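Local coordinates for sialyltransferase 0160 (Photobacterium damselae, PDB 4R84), which catalyses the transfer of sialic acid from its CMP-activated donor to galactosides, probably in alpha-2,6 linkage, as a glycosyltransferase of the GT-B structural group, at residues I199-N204 / V225-I230; P118-Y123 / S147-V152; P181-A186 / P213-P218; L262-L267 / H285-T290; V122-A127 / Y172-N177. All coordinates share one frame; numbering follows the deposited sequence. Where two conformers were deposited one is given.

Contact 1: residues I199-N204 / V225-I230; sequences IEFYTN and VKISHI
Phe201 packs its CD2 and CE2 atoms obliquely against Ile227: Phe201 CD2 lies 3.6 Å from Ile227 CG2, and Phe201 CE2 touches Ile227 CD1 at 3.7 Å. Ile230 CG1 comes to the edge of the same ring, near its plane, while CG2 of Ile199 sits over one face, toward the rim. Ile227 places CG1 beside its backbone N (chi1 -49°) and bends at chi2 (-54°), which brings CD1 to within 4.0 Å of Ile199 CB. Ile199 is extended instead (chi2 172°), and its CD1 reaches Val225 CG1 at 3.7 Å. Branched and aromatic residues suit this face because helix 213-219 packs on it. The two segments are neighbouring parallel strands of a Rossmann-type sheet. Ile199 N bonds to Lys226 O and Phe201 N to His229 O, but between them Ser228 breaks the register with a beta bulge, giving its N to Ile199 O. The other face is polar. Glu200 stretches past Ser228 and His229, its CG 3.5 Å from Ser228 OG, and one water joins Glu200 OE2 to that hydroxyl. Tyr202 OH donates to Glu200 OE1 (2.7 Å) from above the carboxylate plane. A second water, in the plane of the His229 ring, links ND1 to Phe201 O.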
# COMPACT_ATOMS: atom_id res chain seq x y z
N ILE A 199 15.86 8.11 -0.86
CA ILE A 199 14.52 8.09 -1.42
C ILE A 199 13.92 6.70 -1.24
O ILE A 199 14.56 5.70 -1.55
CB ILE A 199 14.50 8.47 -2.92
CG1 ILE A 199 15.02 9.90 -3.11
CG2 ILE A 199 13.10 8.29 -3.51
CD1 ILE A 199 15.22 10.28 -4.57
N GLU A 200 12.70 6.66 -0.69
CA GLU A 200 11.92 5.43 -0.61
C GLU A 200 10.79 5.50 -1.62
O GLU A 200 10.05 6.49 -1.62
CB GLU A 200 11.34 5.24 0.79
CG GLU A 200 12.37 4.91 1.86
CD GLU A 200 11.77 4.94 3.26
OE1 GLU A 200 10.56 5.20 3.42
OE2 GLU A 200 12.54 4.72 4.22
N PHE A 201 10.63 4.46 -2.44
CA PHE A 201 9.56 4.43 -3.44
C PHE A 201 8.45 3.49 -3.01
O PHE A 201 8.72 2.45 -2.41
CB PHE A 201 10.08 3.96 -4.80
CG PHE A 201 10.93 4.97 -5.51
CD1 PHE A 201 10.43 6.23 -5.82
CD2 PHE A 201 12.20 4.62 -5.94
CE1 PHE A 201 11.22 7.15 -6.51
CE2 PHE A 201 12.99 5.53 -6.64
CZ PHE A 201 12.49 6.80 -6.93
N TYR A 202 7.21 3.87 -3.32
CA TYR A 202 6.03 3.03 -3.08
C TYR A 202 5.15 3.11 -4.29
O TYR A 202 4.67 4.19 -4.62
CB TYR A 202 5.25 3.51 -1.85
CG TYR A 202 6.07 3.60 -0.59
CD1 TYR A 202 6.93 4.68 -0.35
CD2 TYR A 202 5.98 2.61 0.39
CE1 TYR A 202 7.68 4.77 0.81
CE2 TYR A 202 6.72 2.69 1.57
CZ TYR A 202 7.58 3.77 1.76
OH TYR A 202 8.32 3.86 2.92
N THR A 203 4.92 1.99 -4.97
CA THR A 203 4.10 2.08 -6.16
C THR A 203 3.47 0.74 -6.48
O THR A 203 3.53 -0.20 -5.69
CB THR A 203 4.90 2.64 -7.36
OG1 THR A 203 4.00 2.99 -8.43
CG2 THR A 203 5.94 1.64 -7.88
N ASN A 204 2.81 0.72 -7.64
CA ASN A 204 2.02 -0.39 -8.16
C ASN A 204 2.92 -1.39 -8.88
O ASN A 204 3.73 -1.01 -9.72
CB ASN A 204 0.97 0.24 -9.11
CG ASN A 204 0.01 -0.75 -9.70
OD1 ASN A 204 0.40 -1.76 -10.26
ND2 ASN A 204 -1.28 -0.42 -9.63
N VAL A 225 22.57 10.90 -3.59
CA VAL A 225 21.18 10.41 -3.57
C VAL A 225 21.16 8.89 -3.64
O VAL A 225 21.75 8.30 -4.55
CB VAL A 225 20.37 10.98 -4.75
CG1 VAL A 225 18.93 10.44 -4.74
CG2 VAL A 225 20.37 12.50 -4.71
N LYS A 226 20.49 8.26 -2.69
CA LYS A 226 20.40 6.81 -2.68
C LYS A 226 18.94 6.39 -2.69
O LYS A 226 18.13 6.92 -1.93
CB LYS A 226 21.09 6.23 -1.44
CG LYS A 226 21.09 4.70 -1.39
CD LYS A 226 22.03 4.17 -0.32
CE LYS A 226 21.73 2.71 0.03
NZ LYS A 226 20.49 2.59 0.86
N ILE A 227 18.61 5.43 -3.55
CA ILE A 227 17.31 4.79 -3.51
C ILE A 227 17.41 3.74 -2.41
O ILE A 227 18.04 2.69 -2.60
CB ILE A 227 16.91 4.16 -4.84
CG1 ILE A 227 17.12 5.13 -6.01
CG2 ILE A 227 15.46 3.66 -4.78
CD1 ILE A 227 16.43 6.50 -5.84
N SER A 228 16.84 4.04 -1.25
CA SER A 228 17.08 3.20 -0.08
C SER A 228 16.09 2.03 0.02
O SER A 228 16.36 1.05 0.69
CB SER A 228 17.02 4.04 1.20
OG SER A 228 15.79 4.73 1.33
N HIS A 229 14.93 2.17 -0.60
CA HIS A 229 13.92 1.11 -0.52
C HIS A 229 12.84 1.26 -1.59
O HIS A 229 12.46 2.37 -1.95
CB HIS A 229 13.25 1.11 0.84
CG HIS A 229 12.61 -0.20 1.18
ND1 HIS A 229 11.28 -0.47 0.91
CD2 HIS A 229 13.12 -1.32 1.75
CE1 HIS A 229 11.00 -1.70 1.30
NE2 HIS A 229 12.09 -2.24 1.81
N ILE A 230 12.33 0.12 -2.08
CA ILE A 230 11.23 0.12 -3.04
C ILE A 230 10.17 -0.83 -2.50
O ILE A 230 10.50 -1.95 -2.13
CB ILE A 230 11.69 -0.34 -4.44
CG1 ILE A 230 12.81 0.54 -4.95
CG2 ILE A 230 10.52 -0.35 -5.43
CD1 ILE A 230 13.38 0.10 -6.31
O HOH W 1 14.98 4.51 3.79
O HOH W 2 9.75 1.75 0.13

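Contact 2: residues P118-Y123 / S147-V152; sequences PTLEVY and SNQRFV
Glu121 and Arg150 lie side by side and point the same way, with carboxylate and guanidinium planes turned 68° apart. Arg150 NE therefore meets Glu121 OE1 from above the carboxylate plane, in a 2.6 Å salt bridge; Arg150 NH2 to Glu121 OE2 is weak. Tyr123 OH reaches Glu121 OE1 from the opposite face of that plane, on the anti side, also at 2.6 Å. Asn148 crosses the glutamate at about a right angle and sends ND2 to the anti lone pair of Glu121 OE2 (2.9 Å), nearly straight. Arginine, tyrosine and asparagine suit this place because each can bring a donor to one acid. On the face of Leu120, Gln149 and Phe151 the main contact is apolar: Leu120, with CG opposite the backbone N (chi1 174°), sets CD1 over the centre of the Phe151 ring, 3.8 Å from its centroid and 5° off the normal, a CH-pi contact. Backbone bonds (Glu121 N to Gln149 O, Phe151 N to Glu121 O, Tyr123 N to Phe151 O) pair the parallel strands, which helix 129-144 connects as a beta-alpha-beta unit. With its charge balanced by Arg150 and both oxygens gripped, the buried Glu121 carboxylate is probably ionised and held against rotation.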
# COMPACT_ATOMS: atom_id res chain seq x y z
N PRO A 118 18.40 12.94 5.29
CA PRO A 118 16.94 13.03 5.25
C PRO A 118 16.37 11.98 4.29
O PRO A 118 17.10 11.52 3.40
CB PRO A 118 16.68 14.44 4.71
CG PRO A 118 17.93 14.77 3.91
CD PRO A 118 19.05 14.13 4.71
N THR A 119 15.11 11.64 4.49
CA THR A 119 14.42 10.65 3.65
C THR A 119 13.23 11.31 2.99
O THR A 119 12.44 12.00 3.66
CB THR A 119 13.95 9.43 4.48
OG1 THR A 119 15.08 8.78 5.07
CG2 THR A 119 13.19 8.42 3.60
N LEU A 120 13.13 11.11 1.67
CA LEU A 120 11.97 11.53 0.91
C LEU A 120 11.20 10.28 0.54
O LEU A 120 11.76 9.37 -0.08
CB LEU A 120 12.37 12.31 -0.35
CG LEU A 120 11.23 12.67 -1.29
CD1 LEU A 120 10.31 13.72 -0.65
CD2 LEU A 120 11.76 13.14 -2.63
N GLU A 121 9.92 10.22 0.92
CA GLU A 121 9.06 9.10 0.57
C GLU A 121 8.23 9.48 -0.65
O GLU A 121 7.57 10.52 -0.64
CB GLU A 121 8.14 8.72 1.74
CG GLU A 121 8.87 8.41 3.05
CD GLU A 121 7.92 8.28 4.21
OE1 GLU A 121 6.69 8.08 3.98
OE2 GLU A 121 8.39 8.38 5.37
N VAL A 122 8.25 8.64 -1.69
CA VAL A 122 7.57 8.98 -2.95
C VAL A 122 6.53 7.92 -3.24
O VAL A 122 6.86 6.74 -3.29
CB VAL A 122 8.57 9.08 -4.11
CG1 VAL A 122 7.87 9.43 -5.44
CG2 VAL A 122 9.62 10.16 -3.78
N TYR A 123 5.28 8.35 -3.41
CA TYR A 123 4.13 7.45 -3.57
C TYR A 123 3.47 7.68 -4.92
O TYR A 123 3.12 8.81 -5.23
CB TYR A 123 3.12 7.68 -2.44
CG TYR A 123 3.67 7.37 -1.08
CD1 TYR A 123 4.43 8.31 -0.36
CD2 TYR A 123 3.44 6.14 -0.51
CE1 TYR A 123 4.93 8.00 0.91
CE2 TYR A 123 3.93 5.82 0.73
CZ TYR A 123 4.69 6.75 1.43
OH TYR A 123 5.17 6.42 2.67
N SER A 147 10.03 13.74 10.60
CA SER A 147 10.78 14.68 9.77
C SER A 147 10.64 14.41 8.27
O SER A 147 10.91 15.28 7.45
CB SER A 147 12.27 14.65 10.16
OG SER A 147 12.45 15.02 11.51
N ASN A 148 10.21 13.20 7.90
CA ASN A 148 10.18 12.81 6.49
C ASN A 148 9.15 13.59 5.67
O ASN A 148 8.00 13.72 6.09
CB ASN A 148 9.89 11.32 6.33
CG ASN A 148 11.04 10.45 6.81
OD1 ASN A 148 11.97 10.93 7.46
ND2 ASN A 148 10.98 9.18 6.49
N GLN A 149 9.58 14.07 4.51
CA GLN A 149 8.68 14.66 3.53
C GLN A 149 8.13 13.55 2.62
O GLN A 149 8.82 12.57 2.35
CB GLN A 149 9.41 15.72 2.71
CG GLN A 149 8.54 16.44 1.70
CD GLN A 149 7.41 17.20 2.34
OE1 GLN A 149 7.58 17.80 3.42
NE2 GLN A 149 6.24 17.17 1.71
N ARG A 150 6.89 13.72 2.18
CA ARG A 150 6.23 12.73 1.33
C ARG A 150 5.69 13.41 0.10
O ARG A 150 5.03 14.45 0.20
CB ARG A 150 5.09 12.03 2.08
CG ARG A 150 5.53 11.41 3.41
CD ARG A 150 4.47 10.57 4.16
NE ARG A 150 5.23 9.90 5.20
CZ ARG A 150 5.53 10.43 6.39
NH1 ARG A 150 4.98 11.57 6.80
NH2 ARG A 150 6.33 9.77 7.20
N PHE A 151 5.99 12.84 -1.07
CA PHE A 151 5.41 13.32 -2.32
C PHE A 151 4.42 12.27 -2.76
O PHE A 151 4.80 11.11 -2.88
CB PHE A 151 6.47 13.52 -3.40
CG PHE A 151 7.39 14.69 -3.15
CD1 PHE A 151 7.20 15.55 -2.09
CD2 PHE A 151 8.41 14.96 -4.05
CE1 PHE A 151 8.04 16.65 -1.89
CE2 PHE A 151 9.27 16.07 -3.85
CZ PHE A 151 9.07 16.90 -2.78
N VAL A 152 3.18 12.66 -3.05
CA VAL A 152 2.12 11.68 -3.31
C VAL A 152 1.35 11.98 -4.59
O VAL A 152 0.79 13.06 -4.76
CB VAL A 152 1.11 11.61 -2.14
CG1 VAL A 152 -0.01 10.60 -2.47
CG2 VAL A 152 1.79 11.19 -0.81
O HOH W 3 14.01 12.52 7.05
O HOH W 4 12.68 14.64 4.07
O HOH W 5 13.32 7.52 7.39

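Contact 3: residues P181-A186 / P213-P218; sequences PEMVAA and PPIIQP
Val184 lays its two methyls over the first turn of the neighbouring helix, CG1 3.5 Å from Pro214 O and CG2 4.1 Å from Pro214 CB. The same CG2 touches Ile215 CG1, also at 4.1 Å, the two side chains meeting at a slant, whereas CG1 leans the other way to Pro218 CG at 4.3 Å. With CG1 opposite the backbone N (chi1 175°), the valine's methyls are short enough to straddle the carbonyl of Pro214. That carbonyl is a special one: its usual helical partner would be the N of residue 218, but Pro218 has no N-H, and the helix kinks there. Pro213 and Pro214 suit the beginning of a helix, where backbone N-H groups are not needed for the turn. The two helix segments run at 32° to each other with axes 9.6 Å apart. Both pack on the same side of the Rossmann-type sheet, since Met183 and Ile215 each rest on Val122 and Ile124 of strand 106-125, and the two also touch directly, Met183 SD 4.4 Å from Ile215 CD1. All these side-chain contacts are apolar, so the pairing depends on complementary shape and on the shared sheet beneath rather than on directional bonds.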
# COMPACT_ATOMS: atom_id res chain seq x y z
N PRO A 181 5.97 14.72 -15.09
CA PRO A 181 7.17 15.57 -15.12
C PRO A 181 7.22 16.54 -13.94
O PRO A 181 8.31 16.87 -13.45
CB PRO A 181 7.04 16.33 -16.44
CG PRO A 181 6.15 15.47 -17.29
CD PRO A 181 5.19 14.82 -16.34
N GLU A 182 6.06 16.97 -13.46
CA GLU A 182 6.00 17.85 -12.30
C GLU A 182 6.59 17.15 -11.08
O GLU A 182 7.37 17.74 -10.31
CB GLU A 182 4.55 18.28 -12.00
CG GLU A 182 3.99 19.33 -12.98
CD GLU A 182 3.42 18.73 -14.27
OE1 GLU A 182 3.52 17.50 -14.50
OE2 GLU A 182 2.89 19.52 -15.08
N MET A 183 6.22 15.88 -10.89
CA MET A 183 6.79 15.13 -9.77
C MET A 183 8.29 14.90 -9.95
O MET A 183 9.05 15.07 -8.99
CB MET A 183 6.08 13.79 -9.59
CG MET A 183 6.72 12.93 -8.50
SD MET A 183 5.85 11.38 -8.13
CE MET A 183 5.04 11.83 -6.60
N VAL A 184 8.72 14.52 -11.15
CA VAL A 184 10.15 14.31 -11.39
C VAL A 184 10.96 15.58 -11.06
O VAL A 184 11.98 15.52 -10.38
CB VAL A 184 10.42 13.91 -12.85
CG1 VAL A 184 11.92 13.81 -13.12
CG2 VAL A 184 9.76 12.58 -13.16
N ALA A 185 10.48 16.73 -11.52
CA ALA A 185 11.19 17.98 -11.26
C ALA A 185 11.19 18.34 -9.77
O ALA A 185 12.18 18.89 -9.26
CB ALA A 185 10.57 19.13 -12.09
N ALA A 186 10.09 18.07 -9.09
CA ALA A 186 9.98 18.36 -7.65
C ALA A 186 10.99 17.51 -6.87
O ALA A 186 11.62 17.98 -5.93
CB ALA A 186 8.56 18.12 -7.14
N PRO A 213 11.54 4.46 -13.36
CA PRO A 213 12.68 4.93 -14.16
C PRO A 213 12.73 6.44 -14.47
O PRO A 213 13.84 6.96 -14.54
CB PRO A 213 12.56 4.12 -15.46
CG PRO A 213 11.90 2.85 -15.03
CD PRO A 213 10.90 3.28 -13.98
N PRO A 214 11.57 7.13 -14.66
CA PRO A 214 11.67 8.57 -14.92
C PRO A 214 12.25 9.37 -13.77
O PRO A 214 12.72 10.49 -14.00
CB PRO A 214 10.22 8.98 -15.15
CG PRO A 214 9.57 7.75 -15.66
CD PRO A 214 10.20 6.64 -14.90
N ILE A 215 12.20 8.82 -12.55
CA ILE A 215 12.78 9.49 -11.41
C ILE A 215 14.21 9.01 -11.18
O ILE A 215 15.13 9.80 -10.91
CB ILE A 215 11.95 9.24 -10.13
CG1 ILE A 215 10.52 9.74 -10.31
CG2 ILE A 215 12.63 9.92 -8.92
CD1 ILE A 215 9.54 9.24 -9.21
N ILE A 216 14.41 7.69 -11.29
CA ILE A 216 15.73 7.10 -11.03
C ILE A 216 16.78 7.55 -12.05
O ILE A 216 17.91 7.86 -11.67
CB ILE A 216 15.65 5.58 -11.02
CG1 ILE A 216 14.87 5.12 -9.78
CG2 ILE A 216 17.06 4.97 -11.03
CD1 ILE A 216 14.65 3.64 -9.70
N GLN A 217 16.43 7.61 -13.33
CA GLN A 217 17.41 7.94 -14.37
C GLN A 217 18.13 9.28 -14.18
O GLN A 217 19.36 9.32 -14.23
CB GLN A 217 16.76 7.89 -15.76
CG GLN A 217 16.60 6.48 -16.29
CD GLN A 217 15.91 6.46 -17.64
OE1 GLN A 217 15.09 7.32 -17.94
NE2 GLN A 217 16.26 5.48 -18.47
N PRO A 218 17.39 10.40 -13.99
CA PRO A 218 18.15 11.65 -13.85
C PRO A 218 18.94 11.77 -12.54
O PRO A 218 19.82 12.63 -12.44
CB PRO A 218 17.06 12.73 -13.93
CG PRO A 218 15.81 12.05 -13.53
CD PRO A 218 15.93 10.64 -14.01

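Contact 4: residues L262-L267 / H285-T290; sequences LLANYL and HKLYDT
Leu263 meets Leu287 first as the helix is followed toward its C-terminal end: its CG is 3.9 Å from Leu287 CD1, and its CD2 is equally near that methyl. Next comes Ala264, whose small side chain lets Leu287 approach the helix backbone, with Leu287 CD1 3.8 Å from Ala264 N and Leu287 CD2 4.0 Å from Ala264 CB. Leu287 carries CG beside its backbone N, and its two methyls divide the work, CD1 toward the backbone and Leu263, CD2 toward Ala264 CB. One turn on, Leu267 points CD1 at Leu287 CD1 (4.3 Å) and also at Tyr288. The leucine and the tyrosine approach from opposite directions, and the methyl lies in the ring plane at its edge, 3.8 Å from Tyr288 CE2 and as close to Tyr288 OH. The contact joins the last turns of helix 252-267 to the loop leading into strand 290-294 of the Rossmann-type sheet. Tyr288 also reaches Ile227 and Ile230 of strand 225-233, so its aromatic body bridges helix and sheet. In the loop itself, Thr290 OG1 donates to Tyr288 O. Apart from the Tyr288 hydroxyl, the side chains that meet are apolar, which implies that shape and the exclusion of water hold loop and helix together.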
# COMPACT_ATOMS: atom_id res chain seq x y z
N LEU A 262 19.92 -5.65 -18.29
CA LEU A 262 19.12 -4.83 -19.18
C LEU A 262 18.44 -3.70 -18.39
O LEU A 262 18.49 -2.52 -18.78
CB LEU A 262 18.08 -5.69 -19.89
CG LEU A 262 17.45 -5.19 -21.19
CD1 LEU A 262 18.52 -4.76 -22.18
CD2 LEU A 262 16.58 -6.28 -21.79
N LEU A 263 17.79 -4.06 -17.29
CA LEU A 263 17.18 -3.06 -16.42
C LEU A 263 18.23 -2.12 -15.85
O LEU A 263 18.06 -0.90 -15.87
CB LEU A 263 16.39 -3.74 -15.30
CG LEU A 263 15.67 -2.80 -14.32
CD1 LEU A 263 14.74 -1.84 -15.04
CD2 LEU A 263 14.91 -3.60 -13.26
N ALA A 264 19.33 -2.68 -15.36
CA ALA A 264 20.42 -1.90 -14.77
C ALA A 264 21.00 -0.85 -15.72
O ALA A 264 21.20 0.30 -15.34
CB ALA A 264 21.51 -2.83 -14.28
N ASN A 265 21.29 -1.26 -16.96
CA ASN A 265 21.89 -0.34 -17.92
C ASN A 265 20.92 0.72 -18.39
O ASN A 265 21.31 1.84 -18.70
CB ASN A 265 22.43 -1.10 -19.13
CG ASN A 265 23.58 -2.03 -18.77
OD1 ASN A 265 24.26 -1.82 -17.78
ND2 ASN A 265 23.78 -3.05 -19.59
N TYR A 266 19.64 0.37 -18.45
CA TYR A 266 18.61 1.33 -18.82
C TYR A 266 18.51 2.42 -17.76
O TYR A 266 18.45 3.62 -18.06
CB TYR A 266 17.26 0.63 -19.00
CG TYR A 266 16.16 1.56 -19.44
CD1 TYR A 266 16.02 1.92 -20.78
CD2 TYR A 266 15.24 2.07 -18.53
CE1 TYR A 266 15.01 2.77 -21.19
CE2 TYR A 266 14.23 2.92 -18.93
CZ TYR A 266 14.12 3.26 -20.27
OH TYR A 266 13.11 4.10 -20.68
N LEU A 267 18.50 2.00 -16.50
CA LEU A 267 18.44 2.93 -15.39
C LEU A 267 19.69 3.80 -15.35
O LEU A 267 19.60 5.00 -15.06
CB LEU A 267 18.24 2.21 -14.06
CG LEU A 267 16.93 1.42 -13.88
CD1 LEU A 267 16.87 0.77 -12.48
CD2 LEU A 267 15.75 2.33 -14.10
N HIS A 285 14.38 -6.29 -7.11
CA HIS A 285 15.06 -6.74 -5.89
C HIS A 285 16.52 -7.13 -6.13
O HIS A 285 17.29 -7.29 -5.18
CB HIS A 285 14.30 -7.91 -5.27
CG HIS A 285 14.36 -9.16 -6.09
ND1 HIS A 285 13.85 -9.23 -7.37
CD2 HIS A 285 14.86 -10.39 -5.81
CE1 HIS A 285 14.05 -10.45 -7.85
NE2 HIS A 285 14.66 -11.17 -6.93
N LYS A 286 16.91 -7.26 -7.40
CA LYS A 286 18.30 -7.55 -7.78
C LYS A 286 19.14 -6.29 -7.77
O LYS A 286 20.37 -6.35 -7.79
CB LYS A 286 18.35 -8.18 -9.18
CG LYS A 286 17.71 -9.56 -9.33
CD LYS A 286 18.58 -10.66 -8.75
CE LYS A 286 18.21 -11.01 -7.33
NZ LYS A 286 19.10 -12.09 -6.81
N LEU A 287 18.49 -5.14 -7.76
CA LEU A 287 19.20 -3.87 -7.87
C LEU A 287 19.01 -2.94 -6.68
O LEU A 287 19.88 -2.09 -6.41
CB LEU A 287 18.76 -3.15 -9.15
CG LEU A 287 19.01 -3.93 -10.44
CD1 LEU A 287 18.45 -3.18 -11.65
CD2 LEU A 287 20.49 -4.21 -10.63
N TYR A 288 17.89 -3.09 -5.98
CA TYR A 288 17.55 -2.26 -4.84
C TYR A 288 16.90 -3.12 -3.77
O TYR A 288 16.41 -4.21 -4.07
CB TYR A 288 16.57 -1.15 -5.23
CG TYR A 288 17.09 -0.26 -6.33
CD1 TYR A 288 17.91 0.82 -6.05
CD2 TYR A 288 16.76 -0.52 -7.67
CE1 TYR A 288 18.40 1.63 -7.07
CE2 TYR A 288 17.23 0.28 -8.68
CZ TYR A 288 18.06 1.35 -8.38
OH TYR A 288 18.54 2.14 -9.39
N ASP A 289 16.90 -2.63 -2.54
CA ASP A 289 16.16 -3.27 -1.45
C ASP A 289 14.67 -3.13 -1.72
O ASP A 289 14.10 -2.06 -1.54
CB ASP A 289 16.53 -2.63 -0.11
CG ASP A 289 15.94 -3.38 1.07
OD1 ASP A 289 15.33 -4.45 0.86
OD2 ASP A 289 16.12 -2.91 2.21
N THR A 290 14.05 -4.25 -2.11
CA THR A 290 12.69 -4.26 -2.64
C THR A 290 11.82 -5.29 -1.95
O THR A 290 12.23 -6.43 -1.76
CB THR A 290 12.68 -4.59 -4.15
OG1 THR A 290 13.49 -3.65 -4.86
CG2 THR A 290 11.25 -4.58 -4.72

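Contact 5: residues V122-A127 / Y172-N177; sequences VYIDHA and YPLKGN
His126 carries its ring between the backbone N and the carbonyl carbon (chi1 70°), a cramped position, and in this pose one face of the imidazole receives Asn177. The CB of Asn177 lies 4.3 Å from the centroid of the His126 ring, 27° off the normal, a CH-pi contact. The amide, turned 46° from the ring, continues past its rim, with Asn177 ND2 3.8 Å from His126 CD2. A water ties the backbone in as well, reaching His126 ND1 at 3.0 Å and donating to Asn177 O. Asparagine suits the spot because its short chain and flat amide let CB lie over the ring while ND2 passes beyond the rim beside CD2. Leu174 fills the other half of the contact, CD2 against Ile124 CG2 at 3.8 Å and CD1 against Asp125 O. Asp125 points away and shapes the loop, its OD1 accepting from Ala127 N at 3.1 Å in an Asx turn, and from Asn204 ND2, while OD2 bonds Ser131. The His126 side chain is about 9 Å from the bound CMP-3F-Neu5Ac, so this loop lies near the donor pocket. Strand 149-154 runs between strands 106-125 and 169-175, and beyond its end Lys155 touches His126, Leu174 and Asn177; Met183 of helix 181-192 packs on Ile124, and Pro130 of helix 129-144 on Asp125.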
# COMPACT_ATOMS: atom_id res chain seq x y z
N VAL A 122 8.25 8.64 -1.69
CA VAL A 122 7.57 8.98 -2.95
C VAL A 122 6.53 7.92 -3.24
O VAL A 122 6.86 6.74 -3.29
CB VAL A 122 8.57 9.08 -4.11
CG1 VAL A 122 7.87 9.43 -5.44
CG2 VAL A 122 9.62 10.16 -3.78
N TYR A 123 5.28 8.35 -3.41
CA TYR A 123 4.13 7.45 -3.57
C TYR A 123 3.47 7.68 -4.92
O TYR A 123 3.12 8.81 -5.23
CB TYR A 123 3.12 7.68 -2.44
CG TYR A 123 3.67 7.37 -1.08
CD1 TYR A 123 4.43 8.31 -0.36
CD2 TYR A 123 3.44 6.14 -0.51
CE1 TYR A 123 4.93 8.00 0.91
CE2 TYR A 123 3.93 5.82 0.73
CZ TYR A 123 4.69 6.75 1.43
OH TYR A 123 5.17 6.42 2.67
N ILE A 124 3.31 6.62 -5.71
CA ILE A 124 2.71 6.75 -7.04
C ILE A 124 1.77 5.59 -7.31
O ILE A 124 2.19 4.44 -7.23
CB ILE A 124 3.77 6.77 -8.14
CG1 ILE A 124 4.85 7.81 -7.84
CG2 ILE A 124 3.12 7.07 -9.51
CD1 ILE A 124 6.14 7.55 -8.57
N ASP A 125 0.51 5.89 -7.60
CA ASP A 125 -0.44 4.81 -7.93
C ASP A 125 -1.66 5.36 -8.63
O ASP A 125 -2.11 6.46 -8.34
CB ASP A 125 -0.89 4.06 -6.68
CG ASP A 125 -1.85 2.92 -7.00
OD1 ASP A 125 -1.60 2.19 -7.98
OD2 ASP A 125 -2.83 2.75 -6.26
N HIS A 126 -2.21 4.56 -9.53
CA HIS A 126 -3.40 4.96 -10.26
C HIS A 126 -4.58 4.04 -9.92
O HIS A 126 -5.68 4.24 -10.43
CB HIS A 126 -3.14 4.92 -11.77
CG HIS A 126 -2.99 3.53 -12.31
ND1 HIS A 126 -1.87 2.75 -12.08
CD2 HIS A 126 -3.82 2.78 -13.08
CE1 HIS A 126 -2.02 1.59 -12.68
NE2 HIS A 126 -3.19 1.57 -13.29
N ALA A 127 -4.36 3.06 -9.06
CA ALA A 127 -5.40 2.10 -8.70
C ALA A 127 -5.94 2.39 -7.29
O ALA A 127 -5.99 3.54 -6.86
CB ALA A 127 -4.86 0.69 -8.80
N TYR A 172 1.16 15.73 -6.04
CA TYR A 172 1.51 16.02 -7.42
C TYR A 172 0.59 15.26 -8.35
O TYR A 172 0.15 14.15 -8.04
CB TYR A 172 2.96 15.66 -7.73
CG TYR A 172 3.90 16.57 -7.00
CD1 TYR A 172 4.23 17.81 -7.53
CD2 TYR A 172 4.41 16.23 -5.75
CE1 TYR A 172 5.07 18.67 -6.85
CE2 TYR A 172 5.24 17.09 -5.07
CZ TYR A 172 5.57 18.31 -5.62
OH TYR A 172 6.40 19.16 -4.93
N PRO A 173 0.29 15.87 -9.50
CA PRO A 173 -0.55 15.16 -10.47
C PRO A 173 0.18 13.99 -11.10
O PRO A 173 1.41 13.91 -11.08
CB PRO A 173 -0.86 16.24 -11.51
CG PRO A 173 0.34 17.15 -11.45
CD PRO A 173 0.72 17.19 -10.00
N LEU A 174 -0.59 13.07 -11.66
CA LEU A 174 -0.07 12.07 -12.56
C LEU A 174 -0.13 12.60 -13.99
O LEU A 174 -0.95 13.47 -14.29
CB LEU A 174 -0.90 10.78 -12.48
CG LEU A 174 -0.78 10.04 -11.14
CD1 LEU A 174 -1.98 9.10 -11.01
CD2 LEU A 174 0.51 9.27 -11.11
N LYS A 175 0.72 12.05 -14.85
CA LYS A 175 0.55 12.19 -16.29
C LYS A 175 -0.21 10.97 -16.77
O LYS A 175 0.36 9.89 -16.96
CB LYS A 175 1.91 12.30 -16.99
CG LYS A 175 1.85 12.47 -18.51
CD LYS A 175 3.26 12.73 -19.05
CE LYS A 175 3.28 12.96 -20.56
NZ LYS A 175 2.92 11.74 -21.32
N GLY A 176 -1.51 11.14 -16.93
CA GLY A 176 -2.36 10.00 -17.19
C GLY A 176 -2.42 9.10 -15.97
O GLY A 176 -3.00 9.46 -14.95
N ASN A 177 -1.81 7.92 -16.10
CA ASN A 177 -1.74 6.94 -15.02
C ASN A 177 -0.39 6.91 -14.34
O ASN A 177 -0.19 6.18 -13.36
CB ASN A 177 -2.05 5.55 -15.56
CG ASN A 177 -3.45 5.42 -16.05
OD1 ASN A 177 -3.72 4.94 -17.17
ND2 ASN A 177 -4.38 5.84 -15.22
O HOH W 6 0.60 4.29 -11.43

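How the contacts relate
The contacts lie within one Rossmann-type domain, on or against one sheet whose parallel strands run in the order 169-175, 149-154, 106-125, 197-204, 225-233, 290-294. Along the chain, contacts 2 and 5 both start from strand 106-125; contacts 3 and 1 follow with their segments alternating, and contact 4 comes last. Contacts 2 and 1 pair strands on either side of the junction between 106-125 and 197-204, their centres about 10 Å apart. Contact 3 joins two helices over this sheet, its centre about 12 Å from those of contacts 1 and 5. Contact 4 lies near the 225-233 side, its nearest atoms about 12 Å from contacts 2 and 5. Strand pairing and helix packing together make up this domain, and contact 5 lies near the bound donor analogue.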